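Local coordinates for beta-lactamase II (Erythrobacter litoralis, PDB 6V72), which probably hydrolyses the beta-lactam ring of antibiotics to a substituted beta-amino acid, as a zinc-dependent class B enzyme of the metallo-beta-lactamase superfamily, at residues A114-P119 with A133-F139; P155-Y159 with T171-P175; H37-L41 with L64-W69; M185-G189 with M224-E230. All blocks are in the same frame, centred on the assembly; numbering follows the deposited sequence. Where two conformers were deposited one is given.

Contact 1. Residues A114-P119 with A133-F139; sequences ATWAHP and ARNAITF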
loop_
_atom_site.group_PDB
_atom_site.type_symbol
_atom_site.label_atom_id
_atom_site.label_comp_id
_atom_site.label_asym_id
_atom_site.label_seq_id
_atom_site.Cartn_x
_atom_site.Cartn_y
_atom_site.Cartn_z
ATOM N N ALA A 114 21.695 23.817 -8.982
ATOM C CA ALA A 114 22.188 22.609 -9.632
ATOM C C ALA A 114 21.546 21.387 -8.989
ATOM O O ALA A 114 21.764 21.121 -7.807
ATOM C CB ALA A 114 23.707 22.516 -9.498
ATOM N N THR A 115 20.817 20.619 -9.776
ATOM C CA THR A 115 20.014 19.510 -9.286
ATOM C C THR A 115 20.625 18.187 -9.725
ATOM O O THR A 115 21.107 18.071 -10.854
ATOM C CB THR A 115 18.599 19.634 -9.824
ATOM O OG1 THR A 115 18.673 19.873 -11.243
ATOM C CG2 THR A 115 17.909 20.822 -9.161
ATOM N N TRP A 116 20.591 17.201 -8.828
ATOM C CA TRP A 116 21.254 15.915 -9.004
ATOM C C TRP A 116 20.268 14.784 -8.777
ATOM O O TRP A 116 19.439 14.859 -7.867
ATOM C CB TRP A 116 22.422 15.777 -7.994
ATOM C CG TRP A 116 23.553 16.683 -8.320
ATOM C CD1 TRP A 116 23.702 17.985 -7.938
ATOM C CD2 TRP A 116 24.671 16.370 -9.148
ATOM N NE1 TRP A 116 24.865 18.496 -8.464
ATOM C CE2 TRP A 116 25.478 17.527 -9.216
ATOM C CE3 TRP A 116 25.073 15.221 -9.841
ATOM C CZ2 TRP A 116 26.663 17.567 -9.940
ATOM C CZ3 TRP A 116 26.247 15.266 -10.559
ATOM C CH2 TRP A 116 27.031 16.431 -10.606
ATOM N N ALA A 117 20.380 13.723 -9.581
ATOM C CA ALA A 117 19.541 12.546 -9.407
ATOM C C ALA A 117 20.274 11.320 -9.921
ATOM O O ALA A 117 21.231 11.428 -10.695
ATOM C CB ALA A 117 18.198 12.664 -10.137
ATOM N N HIS A 118 19.798 10.144 -9.481
ATOM C CA HIS A 118 20.222 8.894 -10.095
ATOM C C HIS A 118 20.048 8.987 -11.614
ATOM O O HIS A 118 19.030 9.513 -12.083
ATOM C CB HIS A 118 19.390 7.741 -9.526
ATOM C CG HIS A 118 19.896 6.388 -9.920
ATOM N ND1 HIS A 118 19.782 5.891 -11.204
ATOM C CD2 HIS A 118 20.540 5.434 -9.199
ATOM C CE1 HIS A 118 20.340 4.693 -11.254
ATOM N NE2 HIS A 118 20.799 4.390 -10.052
ATOM N N PRO A 119 20.995 8.468 -12.417
ATOM C CA PRO A 119 20.906 8.665 -13.878
ATOM C C PRO A 119 19.677 8.058 -14.514
ATOM O O PRO A 119 19.272 8.510 -15.597
ATOM C CB PRO A 119 22.178 7.990 -14.421
ATOM C CG PRO A 119 22.745 7.225 -13.294
ATOM C CD PRO A 119 22.266 7.848 -12.022
ATOM N N ALA A 133 16.264 16.182 -13.180
ATOM C CA ALA A 133 17.395 16.916 -12.647
ATOM C C ALA A 133 18.410 17.145 -13.759
ATOM O O ALA A 133 18.517 16.365 -14.712
ATOM C CB ALA A 133 18.056 16.162 -11.484
ATOM N N ARG A 134 19.161 18.229 -13.630
ATOM C CA ARG A 134 20.121 18.568 -14.671
ATOM C C ARG A 134 21.299 17.602 -14.681
ATOM O O ARG A 134 21.825 17.274 -15.756
ATOM C CB ARG A 134 20.590 20.011 -14.475
ATOM C CG ARG A 134 19.469 21.047 -14.689
ATOM C CD ARG A 134 20.038 22.412 -14.998
ATOM N NE ARG A 134 19.040 23.480 -14.934
ATOM C CZ ARG A 134 18.082 23.671 -15.833
ATOM N NH1 ARG A 134 17.965 22.852 -16.870
ATOM N NH2 ARG A 134 17.240 24.688 -15.695
ATOM N N ASN A 135 21.689 17.090 -13.522
ATOM C CA ASN A 135 22.946 16.375 -13.395
ATOM C C ASN A 135 22.695 14.943 -12.951
ATOM O O ASN A 135 21.946 14.703 -12.002
ATOM C CB ASN A 135 23.840 17.082 -12.388
ATOM C CG ASN A 135 24.127 18.502 -12.789
ATOM O OD1 ASN A 135 24.899 18.742 -13.721
ATOM N ND2 ASN A 135 23.518 19.451 -12.087
ATOM N N ALA A 136 23.350 14.004 -13.611
ATOM C CA ALA A 136 23.251 12.590 -13.279
ATOM C C ALA A 136 24.406 12.180 -12.373
ATOM O O ALA A 136 25.578 12.358 -12.733
ATOM C CB ALA A 136 23.288 11.753 -14.555
ATOM N N ILE A 137 24.070 11.585 -11.222
ATOM C CA ILE A 137 25.096 11.113 -10.291
ATOM C C ILE A 137 25.877 9.963 -10.912
ATOM O O ILE A 137 25.300 9.045 -11.514
ATOM C CB ILE A 137 24.439 10.669 -8.974
ATOM C CG1 ILE A 137 23.683 11.821 -8.310
ATOM C CG2 ILE A 137 25.456 10.040 -8.015
ATOM C CD1 ILE A 137 22.660 11.330 -7.234
ATOM N N THR A 138 27.193 9.987 -10.738
ATOM C CA THR A 138 28.022 8.823 -11.041
ATOM C C THR A 138 28.128 7.964 -9.788
ATOM O O THR A 138 28.691 8.404 -8.776
ATOM C CB THR A 138 29.411 9.232 -11.532
ATOM O OG1 THR A 138 30.058 10.036 -10.531
ATOM C CG2 THR A 138 29.291 10.031 -12.803
ATOM N N PHE A 139 27.617 6.727 -9.867
ATOM C CA PHE A 139 27.685 5.781 -8.762
ATOM C C PHE A 139 28.705 4.701 -9.091
ATOM O O PHE A 139 28.743 4.196 -10.218
ATOM C CB PHE A 139 26.333 5.116 -8.492
ATOM C CG PHE A 139 25.365 5.981 -7.727
ATOM C CD1 PHE A 139 25.614 6.315 -6.409
ATOM C CD2 PHE A 139 24.209 6.470 -8.332
ATOM C CE1 PHE A 139 24.744 7.102 -5.686
ATOM C CE2 PHE A 139 23.312 7.268 -7.615
ATOM C CZ PHE A 139 23.577 7.586 -6.279
#
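The indole of W116 is the apolar centre. CB of N135 sits 3.3 Å from the centroid of the six-membered ring of W116 in a CH-pi contact, and W116 CE3 lies 4.0 Å from I137 CG1. A149 and L153 of helix 147-153 also touch this indole. A117 and A136 point to the other face of the sheet; there A117 CB meets A133 CB at 3.8 Å, and P119 CB, past the strand, reaches A136 CB at 3.9 Å. Parallel backbone pairing follows: N135 N to T115 O at 2.9 Å, A117 N to N135 O at 3.0 Å and I137 N to A117 O at 2.9 Å. At the polar edge N135 ND2 adds a second bond to T115 O (3.0 Å), while R134 N donates to T115 OG1 at 2.9 Å, a hydroxyl also bonded to H109. Main-chain bonds thus add strand 135-139 towards one edge of the large mixed sheet of the metallo-beta-lactamase fold, N135 serving both chemistries: CB covers the indole, the amide reinforces the pairing.

Contact 2. Residues P155-Y159 with T171-P175; sequences PLRLY and TVGLP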
loop_
_atom_site.group_PDB
_atom_site.type_symbol
_atom_site.label_atom_id
_atom_site.label_comp_id
_atom_site.label_asym_id
_atom_site.label_seq_id
_atom_site.Cartn_x
_atom_site.Cartn_y
_atom_site.Cartn_z
ATOM N N PRO A 155 28.828 17.679 2.674
ATOM C CA PRO A 155 29.201 16.456 3.395
ATOM C C PRO A 155 28.243 15.289 3.267
ATOM O O PRO A 155 28.532 14.248 3.830
ATOM C CB PRO A 155 29.256 16.921 4.850
ATOM C CG PRO A 155 28.205 18.006 4.901
ATOM C CD PRO A 155 28.387 18.745 3.593
ATOM N N LEU A 156 27.139 15.447 2.545
ATOM C CA LEU A 156 26.275 14.300 2.311
ATOM C C LEU A 156 27.044 13.216 1.577
ATOM O O LEU A 156 27.793 13.493 0.630
ATOM C CB LEU A 156 25.049 14.696 1.491
ATOM C CG LEU A 156 24.074 15.605 2.237
ATOM C CD1 LEU A 156 23.181 16.290 1.227
ATOM C CD2 LEU A 156 23.239 14.849 3.279
ATOM N N ARG A 157 26.855 11.978 2.007
ATOM C CA ARG A 157 27.376 10.828 1.283
ATOM C C ARG A 157 26.200 10.147 0.605
ATOM O O ARG A 157 25.243 9.737 1.273
ATOM C CB ARG A 157 28.117 9.884 2.221
ATOM C CG ARG A 157 29.326 10.552 2.878
ATOM C CD ARG A 157 30.380 10.972 1.872
ATOM N NE ARG A 157 31.645 11.264 2.548
ATOM C CZ ARG A 157 32.214 12.468 2.616
ATOM N NH1 ARG A 157 33.345 12.612 3.280
ATOM N NH2 ARG A 157 31.674 13.517 2.009
ATOM N N LEU A 158 26.251 10.067 -0.715
ATOM C CA LEU A 158 25.149 9.523 -1.508
ATOM C C LEU A 158 25.356 8.037 -1.773
ATOM O O LEU A 158 26.436 7.633 -2.215
ATOM C CB LEU A 158 25.065 10.244 -2.847
ATOM C CG LEU A 158 24.388 11.597 -2.920
ATOM C CD1 LEU A 158 24.737 12.502 -1.788
ATOM C CD2 LEU A 158 24.802 12.195 -4.252
ATOM N N TYR A 159 24.312 7.238 -1.548
ATOM C CA TYR A 159 24.406 5.786 -1.637
ATOM C C TYR A 159 23.200 5.227 -2.384
ATOM O O TYR A 159 22.050 5.485 -2.000
ATOM C CB TYR A 159 24.484 5.162 -0.232
ATOM C CG TYR A 159 24.652 3.662 -0.291
ATOM C CD1 TYR A 159 25.849 3.095 -0.705
ATOM C CD2 TYR A 159 23.605 2.810 0.057
ATOM C CE1 TYR A 159 25.997 1.722 -0.769
ATOM C CE2 TYR A 159 23.739 1.453 -0.004
ATOM C CZ TYR A 159 24.930 0.901 -0.412
ATOM O OH TYR A 159 25.061 -0.486 -0.462
ATOM N N THR A 171 19.741 7.084 -1.289
ATOM C CA THR A 171 19.759 7.476 0.117
ATOM C C THR A 171 20.955 8.386 0.359
ATOM O O THR A 171 21.894 8.438 -0.446
ATOM C CB THR A 171 19.843 6.253 1.037
ATOM O OG1 THR A 171 21.085 5.572 0.807
ATOM C CG2 THR A 171 18.676 5.290 0.773
ATOM N N VAL A 172 20.922 9.134 1.468
ATOM C CA VAL A 172 22.047 9.996 1.819
ATOM C C VAL A 172 22.342 9.862 3.304
ATOM O O VAL A 172 21.465 9.552 4.113
ATOM C CB VAL A 172 21.801 11.473 1.428
ATOM C CG1 VAL A 172 21.468 11.589 -0.059
ATOM C CG2 VAL A 172 20.674 12.044 2.270
ATOM N N GLY A 173 23.595 10.095 3.670
ATOM C CA GLY A 173 23.982 10.007 5.058
ATOM C C GLY A 173 24.950 11.115 5.418
ATOM O O GLY A 173 25.629 11.691 4.561
ATOM N N LEU A 174 25.008 11.381 6.729
ATOM C CA LEU A 174 25.983 12.273 7.350
ATOM C C LEU A 174 26.658 11.458 8.442
ATOM O O LEU A 174 26.281 11.544 9.624
ATOM C CB LEU A 174 25.323 13.516 7.935
ATOM C CG LEU A 174 24.716 14.432 6.868
ATOM C CD1 LEU A 174 23.724 15.418 7.491
ATOM C CD2 LEU A 174 25.808 15.161 6.096
ATOM N N PRO A 175 27.638 10.631 8.079
ATOM C CA PRO A 175 28.189 9.678 9.053
ATOM C C PRO A 175 28.852 10.345 10.241
ATOM O O PRO A 175 28.861 9.765 11.333
ATOM C CB PRO A 175 29.197 8.875 8.217
ATOM C CG PRO A 175 28.721 8.999 6.819
ATOM C CD PRO A 175 28.152 10.394 6.720
#
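Four backbone hydrogen bonds set the register of these two strands. R157 N donates to G173 O at 2.8 Å and G173 N returns to R157 O at 2.9 Å; Y159 and T171 repeat the exchange, with Y159 N to T171 O and T171 N to Y159 O both at 2.9 Å. R157-G173 and Y159-T171 are therefore hydrogen-bonded antiparallel pairs, and L158-V172 between them is a non-hydrogen-bonded pair whose CA atoms are 4.6 Å apart. The T171 hydroxyl adds a fifth bond, OG1 to Y159 O at 3.0 Å, so that this carbonyl accepts twice. Next to the pairs, V172 CA approaches R157 O at 3.3 Å in a CA-H...O contact.

Packing takes over on the face of L158 and V172, where L158 CD1 touches V172 CG1 at 3.8 Å. L156, just ahead of its strand, extends this apolar patch: its CD2 lies 3.9 Å from V172 CG2 and 3.8 Å from L174 CD2. I63 and V65 of strand 61-65 also pack on L156. Y159 and T171 point to the other face, against helix 205-215. The arrangement is a long-looped beta hairpin in the second sheet of the alpha-beta/beta-alpha sandwich, the metallo-beta-lactamase fold.

Contact 3. Residues H37-L41 with L64-W69; sequences HTTYL and LVDTAW. With FMT (formic acid), chain J.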
loop_
_atom_site.group_PDB
_atom_site.type_symbol
_atom_site.label_atom_id
_atom_site.label_comp_id
_atom_site.label_asym_id
_atom_site.label_seq_id
_atom_site.Cartn_x
_atom_site.Cartn_y
_atom_site.Cartn_z
ATOM N N HIS A 37 13.173 19.755 6.577
ATOM C CA HIS A 37 11.993 20.477 6.135
ATOM C C HIS A 37 10.832 19.507 6.011
ATOM O O HIS A 37 10.986 18.397 5.487
ATOM C CB HIS A 37 12.220 21.250 4.817
ATOM C CG HIS A 37 12.607 20.423 3.613
ATOM N ND1 HIS A 37 11.678 19.779 2.818
ATOM C CD2 HIS A 37 13.809 20.240 3.009
ATOM C CE1 HIS A 37 12.299 19.180 1.817
ATOM N NE2 HIS A 37 13.591 19.455 1.902
ATOM N N THR A 38 9.668 19.935 6.487
ATOM C CA THR A 38 8.452 19.137 6.403
ATOM C C THR A 38 7.343 19.981 5.806
ATOM O O THR A 38 7.118 21.120 6.238
ATOM C CB THR A 38 8.027 18.614 7.779
ATOM O OG1 THR A 38 9.091 17.830 8.322
ATOM C CG2 THR A 38 6.757 17.743 7.687
ATOM N N THR A 39 6.641 19.411 4.833
ATOM C CA THR A 39 5.457 20.030 4.267
ATOM C C THR A 39 4.343 18.999 4.186
ATOM O O THR A 39 4.573 17.791 4.273
ATOM C CB THR A 39 5.736 20.615 2.880
ATOM O OG1 THR A 39 6.365 19.625 2.047
ATOM C CG2 THR A 39 6.605 21.884 2.976
ATOM N N TYR A 40 3.127 19.483 3.996
ATOM C CA TYR A 40 1.963 18.615 4.088
ATOM C C TYR A 40 1.107 18.732 2.842
ATOM O O TYR A 40 1.008 19.792 2.209
ATOM C CB TYR A 40 1.097 18.928 5.328
ATOM C CG TYR A 40 1.850 18.704 6.609
ATOM C CD1 TYR A 40 2.635 19.714 7.164
ATOM C CD2 TYR A 40 1.824 17.469 7.248
ATOM C CE1 TYR A 40 3.345 19.503 8.329
ATOM C CE2 TYR A 40 2.531 17.250 8.417
ATOM C CZ TYR A 40 3.291 18.270 8.952
ATOM O OH TYR A 40 4.004 18.068 10.116
ATOM N N LEU A 41 0.480 17.618 2.506
ATOM C CA LEU A 41 -0.448 17.580 1.398
ATOM C C LEU A 41 -1.718 16.909 1.880
ATOM O O LEU A 41 -1.660 15.864 2.533
ATOM C CB LEU A 41 0.169 16.827 0.224
ATOM C CG LEU A 41 -0.751 16.717 -0.971
ATOM C CD1 LEU A 41 -0.676 18.038 -1.710
ATOM C CD2 LEU A 41 -0.265 15.602 -1.850
ATOM N N LEU A 64 20.330 21.010 -0.550
ATOM C CA LEU A 64 18.947 20.579 -0.369
ATOM C C LEU A 64 18.816 19.098 -0.705
ATOM O O LEU A 64 19.310 18.650 -1.745
ATOM C CB LEU A 64 18.019 21.401 -1.265
ATOM C CG LEU A 64 16.514 21.090 -1.204
ATOM C CD1 LEU A 64 15.962 21.372 0.158
ATOM C CD2 LEU A 64 15.784 21.881 -2.277
ATOM N N VAL A 65 18.167 18.337 0.182
ATOM C CA VAL A 65 17.779 16.960 -0.115
ATOM C C VAL A 65 16.268 16.947 -0.254
ATOM O O VAL A 65 15.555 17.184 0.725
ATOM C CB VAL A 65 18.226 15.974 0.972
ATOM C CG1 VAL A 65 17.717 14.557 0.598
ATOM C CG2 VAL A 65 19.745 16.020 1.156
ATOM N N ASP A 66 15.796 16.676 -1.476
ATOM C CA ASP A 66 14.392 16.558 -1.877
ATOM C C ASP A 66 13.637 17.885 -1.859
ATOM O O ASP A 66 13.923 18.795 -1.067
ATOM C CB ASP A 66 13.664 15.494 -1.042
ATOM C CG ASP A 66 14.004 14.086 -1.517
ATOM O OD1 ASP A 66 14.290 13.943 -2.728
ATOM O OD2 ASP A 66 13.994 13.130 -0.713
ATOM N N THR A 67 12.678 18.000 -2.765
ATOM C CA THR A 67 11.800 19.152 -2.781
ATOM C C THR A 67 10.655 18.945 -1.788
ATOM O O THR A 67 10.489 17.872 -1.198
ATOM C CB THR A 67 11.245 19.387 -4.184
ATOM O OG1 THR A 67 10.357 18.324 -4.531
ATOM C CG2 THR A 67 12.370 19.492 -5.231
ATOM N N ALA A 68 9.867 19.998 -1.590
ATOM C CA ALA A 68 8.604 19.866 -0.879
ATOM C C ALA A 68 7.545 19.291 -1.811
ATOM O O ALA A 68 7.821 18.966 -2.965
ATOM C CB ALA A 68 8.165 21.218 -0.328
ATOM N N TRP A 69 6.311 19.163 -1.308
ATOM C CA TRP A 69 5.233 18.647 -2.144
ATOM C C TRP A 69 4.998 19.531 -3.361
ATOM O O TRP A 69 4.666 19.033 -4.442
ATOM C CB TRP A 69 3.931 18.552 -1.356
ATOM C CG TRP A 69 3.795 17.419 -0.373
ATOM C CD1 TRP A 69 3.757 17.525 0.986
ATOM C CD2 TRP A 69 3.581 16.029 -0.667
ATOM N NE1 TRP A 69 3.560 16.297 1.559
ATOM C CE2 TRP A 69 3.447 15.358 0.571
ATOM C CE3 TRP A 69 3.501 15.287 -1.846
ATOM C CZ2 TRP A 69 3.246 13.984 0.658
ATOM C CZ3 TRP A 69 3.289 13.922 -1.754
ATOM C CH2 TRP A 69 3.175 13.290 -0.514
HETATM C C FMT J . 7.554 14.145 10.182
HETATM O O1 FMT J . 7.204 13.452 9.232
HETATM O O2 FMT J . 8.049 15.263 10.085
#
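Hydrogen bonding here comes from side chains reaching main chain. The imidazole of H37 points its NE2 at two successive carbonyls, V65 O at 3.2 Å and D66 O at 3.1 Å, the latter weak in angle. Further along, T39 meets W69 twice, again weakly: W69 N lies 3.4 Å from T39 OG1, and W69 NE1 lies 3.3 Å from T39 O. That indole nitrogen is also bonded to I49 O of strand 49-58. The two segments run nearly the same way, but strand 49-58 lies between strands 34-41 and 61-65 in the large sheet, so the contact bridges across a neighbour where the chain leaves strand 61-65 for helix 71-84. The turn borders the metal site of the metallo-beta-lactamase fold: W69 lies close to the zinc ligand H226 and D66 to H96, although this chain holds no zinc. Nonpolar packing is supplied by L41 CB, which stands over the W69 indole, 3.5 Å from the centroid of its five-membered ring in a CH-pi contact.

Contact 4. Residues M185-G189 with M224-E230; sequences MIKAG and MSHSPPE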
loop_
_atom_site.group_PDB
_atom_site.type_symbol
_atom_site.label_atom_id
_atom_site.label_comp_id
_atom_site.label_asym_id
_atom_site.label_seq_id
_atom_site.Cartn_x
_atom_site.Cartn_y
_atom_site.Cartn_z
HETATM N N MSE A 185 12.183 4.726 0.831
HETATM C CA MSE A 185 12.403 3.312 0.991
HETATM C C MSE A 185 12.188 2.857 2.437
HETATM O O MSE A 185 11.727 1.743 2.682
HETATM C CB MSE A 185 13.806 3.000 0.512
HETATM C CG MSE A 185 14.345 1.670 0.865
HETATM SE SE MSE A 185 16.109 1.676 0.054
HETATM C CE MSE A 185 16.117 3.431 -0.794
ATOM N N ILE A 186 12.519 3.735 3.389
ATOM C CA ILE A 186 12.471 3.415 4.813
ATOM C C ILE A 186 11.165 3.935 5.382
ATOM O O ILE A 186 10.764 5.085 5.107
ATOM C CB ILE A 186 13.685 4.012 5.553
ATOM C CG1 ILE A 186 14.985 3.434 4.981
ATOM C CG2 ILE A 186 13.615 3.750 7.073
ATOM C CD1 ILE A 186 15.162 1.920 5.217
ATOM N N LYS A 187 10.485 3.076 6.139
ATOM C CA LYS A 187 9.222 3.362 6.800
ATOM C C LYS A 187 9.412 3.327 8.306
ATOM O O LYS A 187 10.442 2.878 8.816
ATOM C CB LYS A 187 8.151 2.336 6.422
ATOM C CG LYS A 187 7.968 2.089 4.963
ATOM C CD LYS A 187 7.812 3.356 4.164
ATOM C CE LYS A 187 7.363 2.973 2.783
ATOM N NZ LYS A 187 7.511 4.073 1.812
ATOM N N ALA A 188 8.352 3.712 9.011
ATOM C CA ALA A 188 8.453 3.923 10.449
ATOM C C ALA A 188 8.652 2.601 11.180
ATOM O O ALA A 188 8.265 1.537 10.694
ATOM C CB ALA A 188 7.197 4.617 10.975
ATOM N N GLY A 189 9.268 2.690 12.364
ATOM C CA GLY A 189 9.510 1.526 13.206
ATOM C C GLY A 189 8.267 0.797 13.659
ATOM O O GLY A 189 8.362 -0.351 14.121
HETATM N N MSE A 224 13.409 9.878 7.196
HETATM C CA MSE A 224 12.763 9.301 6.014
HETATM C C MSE A 224 11.692 10.216 5.452
HETATM O O MSE A 224 11.374 11.232 6.073
HETATM C CB MSE A 224 12.183 7.917 6.336
HETATM C CG MSE A 224 10.978 7.948 7.277
HETATM SE SE MSE A 224 10.972 6.401 8.465
HETATM C CE MSE A 224 12.223 7.132 9.790
ATOM N N SER A 225 11.140 9.870 4.280
ATOM C CA SER A 225 10.325 10.836 3.540
ATOM C C SER A 225 8.971 11.092 4.183
ATOM O O SER A 225 8.474 12.218 4.116
ATOM C CB SER A 225 10.124 10.390 2.095
ATOM O OG SER A 225 11.339 10.519 1.362
ATOM N N HIS A 226 8.349 10.097 4.814
ATOM C CA HIS A 226 6.952 10.296 5.183
ATOM C C HIS A 226 6.651 9.984 6.644
ATOM O O HIS A 226 5.480 9.799 7.009
ATOM C CB HIS A 226 6.062 9.497 4.236
ATOM C CG HIS A 226 6.176 9.954 2.820
ATOM N ND1 HIS A 226 5.787 11.215 2.419
ATOM C CD2 HIS A 226 6.680 9.347 1.721
ATOM C CE1 HIS A 226 6.016 11.351 1.123
ATOM N NE2 HIS A 226 6.558 10.233 0.677
ATOM N N SER A 227 7.672 9.922 7.488
ATOM C CA SER A 227 7.523 9.719 8.919
ATOM C C SER A 227 8.597 10.533 9.625
ATOM O O SER A 227 9.628 10.847 9.032
ATOM C CB SER A 227 7.649 8.234 9.298
ATOM O OG SER A 227 6.582 7.476 8.768
ATOM N N PRO A 228 8.372 10.901 10.882
ATOM C CA PRO A 228 9.390 11.683 11.621
ATOM C C PRO A 228 10.619 10.856 11.965
ATOM O O PRO A 228 10.588 9.615 11.942
ATOM C CB PRO A 228 8.642 12.135 12.886
ATOM C CG PRO A 228 7.424 11.321 12.945
ATOM C CD PRO A 228 7.085 10.836 11.589
ATOM N N PRO A 229 11.736 11.511 12.285
ATOM C CA PRO A 229 12.973 10.771 12.560
ATOM C C PRO A 229 12.844 9.904 13.796
ATOM O O PRO A 229 12.161 10.243 14.767
ATOM C CB PRO A 229 14.023 11.864 12.789
ATOM C CG PRO A 229 13.397 13.135 12.408
ATOM C CD PRO A 229 11.920 12.968 12.351
ATOM N N GLU A 230 13.560 8.793 13.769
ATOM C CA GLU A 230 13.584 7.900 14.914
ATOM C C GLU A 230 14.908 7.157 14.877
ATOM O O GLU A 230 15.877 7.630 14.274
ATOM C CB GLU A 230 12.346 6.990 14.894
ATOM C CG GLU A 230 12.280 6.058 13.699
ATOM C CD GLU A 230 11.139 5.065 13.832
ATOM O OE1 GLU A 230 11.243 4.138 14.663
ATOM O OE2 GLU A 230 10.131 5.226 13.118
HETATM O O HOH W 1 8.988 7.142 4.542
#
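M224, modelled as selenomethionine, lies along the backbone of 186-188: its CB is 3.4 Å from I186 O, and its SE comes within 3.5 Å of K187 C and 3.8 Å of A188 N. I186 CG2 adds an apolar touch to the same selenium at 4.0 Å. Both I186 and M224 also pack on A234 of helix 233-243, so that helix covers the pair. A water donates to I186 O at 2.8 Å and accepts from H226 N at 3.0 Å, joining the two loops just where the H226 side chain departs. These are loops that follow strands 179-181 and 221-223 of the smaller sheet, and in the metallo-beta-lactamase fold such loops carry metal ligands: H226 is a zinc ligand seen in this protein, as is C184, immediately before the segment 185-189, though no zinc is bound to this chain. K187 NZ bonds to the C184 carbonyl, and its side chain lies near H165, another zinc ligand. A second polar link is at the far end, where E230 OE2 accepts a nearly straight hydrogen bond from G189 N at 2.8 Å. Beside it A188 CB meets S227 OG at 3.7 Å.

In the fold
From the N terminus, contact 3 comes first, closing the excursion through strand 49-58 within the large sheet. Contact 1 then closes a loop of 13 residues and sets strand 135-139 beside 114-117 towards the far edge of that sheet. Contact 2 follows as a hairpin in the second sheet, and contact 4 closes last, around helix 205-215 and strand 221-223. All four are in series; none nests or crosses. Contact 2 touches all the others: L158 packs on I137 of contact 1, L156 on V65 of contact 3, and T171 on M185 of contact 4, so it joins the two sheets. W69 of contact 3 touches H226 of contact 4 beside the metal site.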